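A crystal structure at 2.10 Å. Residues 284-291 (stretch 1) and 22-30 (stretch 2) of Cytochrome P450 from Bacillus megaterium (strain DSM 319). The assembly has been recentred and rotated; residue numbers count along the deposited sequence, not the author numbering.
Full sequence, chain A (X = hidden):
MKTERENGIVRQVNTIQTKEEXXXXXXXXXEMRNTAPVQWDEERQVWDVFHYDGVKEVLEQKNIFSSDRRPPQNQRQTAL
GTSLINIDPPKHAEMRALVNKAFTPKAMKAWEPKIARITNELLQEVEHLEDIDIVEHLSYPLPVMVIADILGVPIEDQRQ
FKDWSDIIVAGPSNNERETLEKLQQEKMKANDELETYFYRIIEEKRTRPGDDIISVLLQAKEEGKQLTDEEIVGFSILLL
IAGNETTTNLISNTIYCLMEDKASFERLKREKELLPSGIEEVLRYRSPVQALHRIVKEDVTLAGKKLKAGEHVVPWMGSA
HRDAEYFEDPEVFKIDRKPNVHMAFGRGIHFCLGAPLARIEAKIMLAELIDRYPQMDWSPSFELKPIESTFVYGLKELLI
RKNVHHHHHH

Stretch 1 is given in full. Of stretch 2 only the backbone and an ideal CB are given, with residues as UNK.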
# COMPACT_ATOMS: atom_id res chain seq x y z
N ARG A 284 -4.69 8.83 -6.87
CA ARG A 284 -5.57 8.50 -8.00
C ARG A 284 -4.77 8.06 -9.23
O ARG A 284 -5.10 7.06 -9.87
CB ARG A 284 -6.44 9.73 -8.36
CG ARG A 284 -7.60 9.40 -9.31
CD ARG A 284 -8.17 10.61 -10.12
NE ARG A 284 -7.20 11.34 -10.95
CZ ARG A 284 -7.05 11.20 -12.26
NH1 ARG A 284 -7.79 10.36 -12.96
NH2 ARG A 284 -6.14 11.92 -12.90
N TYR A 285 -3.72 8.82 -9.56
CA TYR A 285 -3.03 8.76 -10.84
C TYR A 285 -1.95 7.68 -10.88
O TYR A 285 -1.77 7.02 -11.91
CB TYR A 285 -2.42 10.14 -11.16
CG TYR A 285 -2.01 10.36 -12.60
CD1 TYR A 285 -2.95 10.64 -13.59
CD2 TYR A 285 -0.69 10.28 -12.96
CE1 TYR A 285 -2.54 10.85 -14.91
CE2 TYR A 285 -0.28 10.49 -14.23
CZ TYR A 285 -1.20 10.77 -15.21
OH TYR A 285 -0.74 10.96 -16.48
N ARG A 286 -1.24 7.47 -9.77
CA ARG A 286 -0.19 6.48 -9.66
C ARG A 286 -0.33 5.73 -8.33
O ARG A 286 0.47 5.84 -7.41
CB ARG A 286 1.18 7.12 -9.84
CG ARG A 286 1.49 7.33 -11.35
CD ARG A 286 2.96 7.53 -11.62
NE ARG A 286 3.18 8.06 -12.95
CZ ARG A 286 3.15 7.34 -14.06
NH1 ARG A 286 2.90 6.04 -14.02
NH2 ARG A 286 3.36 7.93 -15.24
N SER A 287 -1.43 5.02 -8.24
CA SER A 287 -1.86 4.44 -6.98
C SER A 287 -0.87 3.38 -6.50
O SER A 287 -0.54 2.47 -7.26
CB SER A 287 -3.23 3.85 -7.17
OG SER A 287 -4.03 4.68 -8.02
N PRO A 288 -0.39 3.47 -5.25
CA PRO A 288 0.50 2.42 -4.68
C PRO A 288 -0.06 1.01 -4.74
O PRO A 288 0.71 0.04 -4.80
CB PRO A 288 0.65 2.90 -3.22
CG PRO A 288 0.48 4.40 -3.33
CD PRO A 288 -0.65 4.54 -4.27
N VAL A 289 -1.38 0.86 -4.70
CA VAL A 289 -2.05 -0.42 -4.87
C VAL A 289 -2.98 -0.32 -6.08
O VAL A 289 -3.93 0.47 -6.08
CB VAL A 289 -2.82 -0.84 -3.61
CG1 VAL A 289 -3.49 -2.22 -3.81
CG2 VAL A 289 -1.86 -0.91 -2.37
N GLN A 290 -2.70 -1.10 -7.13
CA GLN A 290 -3.46 -0.98 -8.38
C GLN A 290 -4.75 -1.79 -8.39
O GLN A 290 -5.70 -1.43 -9.11
CB GLN A 290 -2.62 -1.40 -9.58
CG GLN A 290 -1.54 -0.41 -9.95
CD GLN A 290 -2.10 0.87 -10.51
OE1 GLN A 290 -2.86 0.85 -11.47
NE2 GLN A 290 -1.75 1.98 -9.90
N ALA A 291 -4.80 -2.87 -7.61
CA ALA A 291 -5.90 -3.83 -7.64
C ALA A 291 -5.87 -4.66 -6.36
O ALA A 291 -4.86 -4.71 -5.66
CB ALA A 291 -5.79 -4.76 -8.87
N UNK A 22 4.97 -1.87 -18.09
CA UNK A 22 4.57 -2.29 -16.74
C UNK A 22 4.24 -1.10 -15.83
O UNK A 22 3.32 -1.17 -15.02
CB UNK A 22 5.68 -3.13 -16.11
N UNK A 23 5.02 -0.03 -15.90
CA UNK A 23 4.72 1.10 -15.04
C UNK A 23 3.63 2.00 -15.61
O UNK A 23 3.23 2.96 -14.95
CB UNK A 23 5.99 1.92 -14.80
N UNK A 24 3.14 1.73 -16.81
CA UNK A 24 2.08 2.52 -17.42
C UNK A 24 1.05 1.56 -18.02
O UNK A 24 0.93 1.39 -19.24
CB UNK A 24 2.64 3.47 -18.48
N UNK A 25 0.27 0.92 -17.15
CA UNK A 25 -0.80 0.03 -17.60
C UNK A 25 -2.07 0.74 -18.05
O UNK A 25 -3.05 0.07 -18.40
CB UNK A 25 -1.15 -0.94 -16.47
N UNK A 26 -2.07 2.07 -18.10
CA UNK A 26 -3.34 2.80 -18.20
C UNK A 26 -3.97 2.74 -19.59
O UNK A 26 -5.20 2.84 -19.68
CB UNK A 26 -3.12 4.26 -17.81
N UNK A 27 -3.21 2.53 -20.65
CA UNK A 27 -3.82 2.34 -21.96
C UNK A 27 -4.60 1.03 -22.02
O UNK A 27 -5.71 0.98 -22.58
CB UNK A 27 -2.75 2.37 -23.05
N UNK A 28 -4.05 -0.03 -21.43
CA UNK A 28 -4.75 -1.30 -21.28
C UNK A 28 -6.05 -1.14 -20.50
O UNK A 28 -7.11 -1.62 -20.93
CB UNK A 28 -3.85 -2.32 -20.58
N UNK A 29 -5.97 -0.53 -19.30
CA UNK A 29 -7.17 -0.25 -18.51
C UNK A 29 -8.23 0.46 -19.35
O UNK A 29 -9.42 0.12 -19.29
CB UNK A 29 -6.82 0.60 -17.29
N UNK A 30 -7.83 1.50 -20.07
CA UNK A 30 -8.78 2.28 -20.86
C UNK A 30 -9.44 1.42 -21.93
O UNK A 30 -10.67 1.43 -22.08
CB UNK A 30 -8.08 3.48 -21.51

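Stretch 1 offers this contact two polar side-chain groups, the guanidinium of Arg286 and the amide of Gln290, together with the carbonyl of Tyr285. The CA-to-CB bond of Arg286 points sideways, but its NH1 and NH2 end comes close to stretch 2. The NE2 of the Gln290 amide donates to Ser287 O at 2.9 Å, which leaves OE1 as an acceptor for whatever comes opposite.

Position 22 lies out of reach, with nothing of stretch 1 within 5.5 Å of its ideal CB, so the contact sets no rule there. It is Arg22, which makes no contact with stretch 1.

At position 23 the CB points sideways, 5.2 Å from Arg286 NH1, while the backbone carbonyl already faces that nitrogen. The carbonyl can serve any residue; the side chain need only come up against the guanidinium, which a flat aromatic or a long aliphatic chain could do. The residue is Phe23, with chi1 t. Its CE2 sits over one face of the guanidinium, 3.6 Å from Arg286 NH1, and Phe23 O accepts a weak hydrogen bond from Arg286 NH1 at 3.2 Å, bent to 124°.

Position 24 again has a sideways CB 5.2 Å from Arg286 NH1, and its phi/psi of -135/73 is not helical. Beside two N-H donors, a short acceptor is the obvious choice: Asn or Asp, whose oxygens sit one atom further out than a serine hydroxyl. Asn24 fills it with chi1 m. OD1 lies at the edge of the guanidinium, near its plane, and takes hydrogen bonds from both Arg286 NH2 (3.1 Å) and Arg286 NH1 (3.2 Å), so a neutral amide oxygen receives a forked pair from a charged group.

Position 25 points toward stretch 1, but no atom there comes within 5.5 Å of its ideal CB. Its phi of -79 permits proline, and a small residue would also fit. Pro25 makes a light contact, its CG 4.3 Å from Gln290 OE1, while its carbonyl O accepts the helical bond from the backbone N of 29 at 3.1 Å.

Position 26 opens the helix with its CB toward stretch 1, across a gap too wide for a small side chain to span. Beyond it lie Tyr285 O, the guanidinium and Gln290 OE1, so a large side chain is called for, aromatic or long and flexible. Phe26, chi1 m, extends its ring into this space: CZ is 3.4 Å from Tyr285 O, and CE2 is 3.7 Å from Arg286 NH1, which lies at the ring edge.

Positions 27 and 28 are out of reach and free of demands from stretch 1; they are Ser27 and Trp28.

Position 29, one helical turn beyond 25, points toward stretch 1 from afar. The waiting acceptor calls for a long donor: Tyr, Lys or Arg. Tyr29, chi1 m, spans the distance, and its OH donates to Gln290 OE1 at 2.7 Å, with the acceptor near the ring plane.

Position 30 is out of reach; Glu30 continues the helix, its N bonded to Phe26 O at 3.0 Å.

Stretch 2, residues 22-30: RFNPFSWYE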
# COMPACT_ATOMS: atom_id res chain seq x y z
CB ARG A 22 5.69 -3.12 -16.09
CG ARG A 22 5.98 -4.44 -16.78
CD ARG A 22 7.28 -5.07 -16.25
NE ARG A 22 7.01 -6.18 -15.34
CZ ARG A 22 7.04 -6.12 -14.01
NH1 ARG A 22 7.31 -4.96 -13.36
NH2 ARG A 22 6.77 -7.24 -13.31
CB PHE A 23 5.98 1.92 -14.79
CG PHE A 23 5.89 2.80 -13.58
CD1 PHE A 23 5.63 2.27 -12.33
CD2 PHE A 23 6.12 4.15 -13.69
CE1 PHE A 23 5.57 3.11 -11.18
CE2 PHE A 23 6.07 4.99 -12.55
CZ PHE A 23 5.81 4.45 -11.29
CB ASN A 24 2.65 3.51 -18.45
CG ASN A 24 3.57 4.56 -17.80
OD1 ASN A 24 3.10 5.52 -17.18
ND2 ASN A 24 4.88 4.36 -17.91
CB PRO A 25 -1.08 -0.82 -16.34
CG PRO A 25 -0.76 0.13 -15.19
CD PRO A 25 0.41 0.95 -15.68
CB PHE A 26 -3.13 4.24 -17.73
CG PHE A 26 -2.38 4.32 -16.39
CD1 PHE A 26 -2.99 3.91 -15.24
CD2 PHE A 26 -1.07 4.75 -16.34
CE1 PHE A 26 -2.31 3.96 -14.03
CE2 PHE A 26 -0.40 4.80 -15.14
CZ PHE A 26 -1.02 4.38 -13.99
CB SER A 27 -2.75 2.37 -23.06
OG SER A 27 -2.33 3.70 -23.27
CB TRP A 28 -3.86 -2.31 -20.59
CG TRP A 28 -4.51 -3.67 -20.41
CD1 TRP A 28 -5.06 -4.47 -21.39
CD2 TRP A 28 -4.71 -4.39 -19.17
NE1 TRP A 28 -5.57 -5.63 -20.84
CE2 TRP A 28 -5.36 -5.61 -19.48
CE3 TRP A 28 -4.39 -4.13 -17.83
CZ2 TRP A 28 -5.67 -6.57 -18.52
CZ3 TRP A 28 -4.70 -5.08 -16.87
CH2 TRP A 28 -5.35 -6.28 -17.22
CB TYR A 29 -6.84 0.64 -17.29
CG TYR A 29 -5.91 0.11 -16.20
CD1 TYR A 29 -5.66 -1.24 -16.02
CD2 TYR A 29 -5.31 1.01 -15.32
CE1 TYR A 29 -4.80 -1.69 -15.02
CE2 TYR A 29 -4.46 0.58 -14.34
CZ TYR A 29 -4.22 -0.77 -14.17
OH TYR A 29 -3.39 -1.19 -13.17
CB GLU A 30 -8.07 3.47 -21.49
CG GLU A 30 -8.94 4.32 -22.42
CD GLU A 30 -8.17 5.49 -22.96
OE1 GLU A 30 -7.16 5.26 -23.67
OE2 GLU A 30 -8.54 6.64 -22.66
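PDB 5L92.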